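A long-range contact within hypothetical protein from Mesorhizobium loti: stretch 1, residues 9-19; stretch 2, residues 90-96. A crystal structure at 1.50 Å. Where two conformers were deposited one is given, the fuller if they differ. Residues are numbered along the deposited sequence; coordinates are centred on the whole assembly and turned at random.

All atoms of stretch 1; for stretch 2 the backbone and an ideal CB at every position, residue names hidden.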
# COMPACT_ATOMS: atom_id res chain seq x y z
N PRO A 9 18.56 -0.95 12.91
CA PRO A 9 17.54 -0.09 13.54
C PRO A 9 16.25 -0.01 12.73
O PRO A 9 16.30 -0.05 11.49
CB PRO A 9 18.21 1.29 13.58
CG PRO A 9 19.35 1.21 12.60
CD PRO A 9 19.80 -0.21 12.64
N HIS A 10 15.12 0.10 13.40
CA HIS A 10 13.85 0.32 12.69
C HIS A 10 13.87 1.67 12.00
O HIS A 10 14.28 2.67 12.62
CB HIS A 10 12.68 0.22 13.66
CG HIS A 10 12.55 -1.13 14.29
ND1 HIS A 10 12.10 -1.31 15.58
CD2 HIS A 10 12.84 -2.36 13.81
CE1 HIS A 10 12.10 -2.60 15.86
NE2 HIS A 10 12.54 -3.26 14.80
N PRO A 11 13.46 1.73 10.72
CA PRO A 11 13.45 2.98 9.95
C PRO A 11 12.28 3.91 10.33
O PRO A 11 11.47 4.32 9.50
CB PRO A 11 13.33 2.50 8.52
CG PRO A 11 12.58 1.28 8.63
CD PRO A 11 13.01 0.60 9.89
N LEU A 12 12.23 4.27 11.60
CA LEU A 12 11.20 5.17 12.10
C LEU A 12 11.56 6.61 11.85
O LEU A 12 12.69 7.02 12.15
CB LEU A 12 10.98 4.95 13.59
CG LEU A 12 10.56 3.55 14.02
CD1 LEU A 12 10.36 3.54 15.52
CD2 LEU A 12 9.30 3.13 13.29
N THR A 13 10.63 7.39 11.33
CA THR A 13 10.83 8.83 11.22
C THR A 13 10.24 9.55 12.43
O THR A 13 10.56 10.70 12.70
CB THR A 13 10.21 9.37 9.93
OG1 THR A 13 8.81 9.03 9.92
CG2 THR A 13 10.88 8.72 8.72
N GLU A 14 9.36 8.86 13.15
CA GLU A 14 8.80 9.31 14.42
C GLU A 14 8.23 8.07 15.10
O GLU A 14 8.22 7.00 14.49
CB GLU A 14 7.78 10.43 14.23
CG GLU A 14 6.75 10.17 13.21
CD GLU A 14 5.76 11.32 13.09
OE1 GLU A 14 4.85 11.40 13.92
OE2 GLU A 14 5.87 12.12 12.16
N PRO A 15 7.81 8.18 16.37
CA PRO A 15 7.52 6.94 17.08
C PRO A 15 6.46 6.05 16.40
O PRO A 15 6.51 4.85 16.56
CB PRO A 15 7.03 7.41 18.44
CG PRO A 15 7.74 8.72 18.61
CD PRO A 15 7.71 9.35 17.28
N GLY A 16 5.54 6.65 15.65
CA GLY A 16 4.49 5.88 15.00
C GLY A 16 4.55 5.82 13.49
O GLY A 16 3.56 5.47 12.86
N VAL A 17 5.70 6.16 12.87
CA VAL A 17 5.82 6.14 11.42
C VAL A 17 7.09 5.45 10.96
O VAL A 17 8.20 5.84 11.35
CB VAL A 17 5.75 7.53 10.80
CG1 VAL A 17 5.82 7.43 9.27
CG2 VAL A 17 4.51 8.28 11.25
N TRP A 18 6.92 4.47 10.08
CA TRP A 18 7.98 3.66 9.50
C TRP A 18 8.03 3.96 8.01
O TRP A 18 6.99 3.84 7.33
CB TRP A 18 7.63 2.20 9.72
CG TRP A 18 8.47 1.12 9.08
CD1 TRP A 18 8.60 0.84 7.76
CD2 TRP A 18 9.20 0.09 9.76
NE1 TRP A 18 9.42 -0.24 7.58
CE2 TRP A 18 9.78 -0.74 8.79
CE3 TRP A 18 9.42 -0.20 11.11
CZ2 TRP A 18 10.59 -1.82 9.12
CZ3 TRP A 18 10.20 -1.28 11.43
CH2 TRP A 18 10.78 -2.07 10.45
N ILE A 19 9.19 4.31 7.47
CA ILE A 19 9.35 4.58 6.05
C ILE A 19 10.63 3.91 5.58
O ILE A 19 11.72 4.20 6.11
CB ILE A 19 9.41 6.07 5.73
CG1 ILE A 19 8.19 6.79 6.31
CG2 ILE A 19 9.50 6.27 4.22
CD1 ILE A 19 8.11 8.27 6.01
N UNK A 90 4.53 -4.60 18.56
CA UNK A 90 5.40 -3.46 18.33
C UNK A 90 6.06 -3.47 16.97
O UNK A 90 5.79 -4.33 16.11
CB UNK A 90 6.48 -3.41 19.41
N UNK A 91 6.95 -2.52 16.76
CA UNK A 91 7.65 -2.39 15.50
C UNK A 91 8.54 -3.57 15.19
O UNK A 91 8.77 -3.85 14.04
CB UNK A 91 8.48 -1.11 15.50
N UNK A 92 9.04 -4.29 16.21
CA UNK A 92 9.84 -5.48 15.92
C UNK A 92 9.02 -6.60 15.29
O UNK A 92 9.46 -7.26 14.36
CB UNK A 92 10.50 -5.99 17.20
N UNK A 93 7.80 -6.76 15.78
CA UNK A 93 6.89 -7.72 15.17
C UNK A 93 6.52 -7.29 13.75
O UNK A 93 6.48 -8.13 12.83
CB UNK A 93 5.63 -7.88 16.02
N UNK A 94 6.25 -5.99 13.54
CA UNK A 94 5.99 -5.50 12.19
C UNK A 94 7.17 -5.85 11.28
O UNK A 94 7.01 -6.29 10.14
CB UNK A 94 5.74 -3.99 12.20
N UNK A 95 8.40 -5.63 11.76
CA UNK A 95 9.56 -5.91 10.93
C UNK A 95 9.60 -7.38 10.50
O UNK A 95 9.85 -7.71 9.33
CB UNK A 95 10.84 -5.54 11.68
N UNK A 96 9.36 -8.28 11.45
CA UNK A 96 9.35 -9.71 11.15
C UNK A 96 8.22 -10.13 10.19
O UNK A 96 8.43 -10.89 9.26
CB UNK A 96 9.23 -10.50 12.46

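Position 90 comes right before the helix, at its N-cap. Its phi/psi of -126/-174 is extended and open to most residues. The ideal CB points sideways, with nothing of stretch 1 within 5.5 Å, so a side chain would have room here. Ser, Thr, Asp or Asn would suit a cap, and Gly is also common. The deposited residue is Gly90. Its carbonyl O accepts a backbone hydrogen bond from N of position 94, 3.1 Å away, in the first turn of the helix.

Position 91 opens the helix and points toward stretch 1. Its ideal CB lies 3.6 Å from His10 ND1, 4.4 Å from Trp18 CZ3 and 4.8 Å from Leu12 CD2. Beyond it, Leu12 and Trp18 offer apolar surface, and the carbonyls of Pro15 and Gly16 lie farther along. A long apolar side chain would suit, such as Leu, Met or Phe. One that also carries a donor could reach a carbonyl, which favours Trp or perhaps Tyr. The deposited residue is Trp91, with chi1 in the m well. Its NE1 donates a hydrogen bond to Pro15 O at 3.0 Å, with an N-H...O angle of 156°. Leu12 CD2 sits over the face, 3.6 Å from the centroid of the five-membered ring of Trp91. Trp18 CB lies over the six-membered ring in a second CH-pi contact. Gly16 O meets the ring edge, 3.7 Å from Trp91 CZ2. The six-membered rings of Trp91 and Trp18 are near parallel, at 28°, but slid apart so that they barely overlap.

Position 92 points away overall, yet its ideal CB is 4.0 Å from His10 CE1. The imidazole edge is within reach of a short side chain. Ser, Thr, Asn or Ala would all be reasonable. The deposited residue is Ser92, chi1 m in the conformer given. Its OG lies near the plane of the His10 ring, 3.0 Å from His10 CE1.

Position 93 points away, with nothing of stretch 1 within 5.5 Å. Many helix formers would fit. The deposited residue is Ala93.

Position 94 points toward stretch 1. Its ideal CB is 5.3 Å from Trp18 CZ3, so a small side chain would fall short of close contact. Leu, Met, Phe or Tyr could reach the indole. The deposited residue is Phe94, with chi1 t. It turns its edge to the face of Trp18, planes at 74°, with Phe94 CE2 3.6 Å from Trp18 CE2.

Position 95 also points toward stretch 1, but at closer range. The ideal CB is already 3.7 Å from Trp18 CH2 and 4.2 Å from His10 NE2. A small residue suits best: Ala, or perhaps Ser. The deposited residue is Ala95, whose CB packs against the indole, 3.7 Å from Trp18 CH2.

Position 96 is out of reach of stretch 1. Any good helix former would serve. The deposited residue is Ala96.

Stretch 2 (90-96) GWSAFAA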
# COMPACT_ATOMS: atom_id res chain seq x y z
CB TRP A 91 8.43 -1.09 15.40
CG TRP A 91 7.55 0.11 15.17
CD1 TRP A 91 7.42 1.18 15.98
CD2 TRP A 91 6.71 0.37 14.02
NE1 TRP A 91 6.54 2.09 15.43
CE2 TRP A 91 6.10 1.62 14.22
CE3 TRP A 91 6.43 -0.35 12.84
CZ2 TRP A 91 5.22 2.19 13.29
CZ3 TRP A 91 5.54 0.21 11.92
CH2 TRP A 91 4.94 1.47 12.16
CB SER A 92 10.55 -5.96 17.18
OG SER A 92 11.57 -5.03 17.50
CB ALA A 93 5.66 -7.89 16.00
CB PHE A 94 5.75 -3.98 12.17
CG PHE A 94 5.62 -3.43 10.78
CD1 PHE A 94 4.43 -3.58 10.07
CD2 PHE A 94 6.67 -2.84 10.13
CE1 PHE A 94 4.29 -3.11 8.82
CE2 PHE A 94 6.56 -2.38 8.85
CZ PHE A 94 5.37 -2.50 8.19
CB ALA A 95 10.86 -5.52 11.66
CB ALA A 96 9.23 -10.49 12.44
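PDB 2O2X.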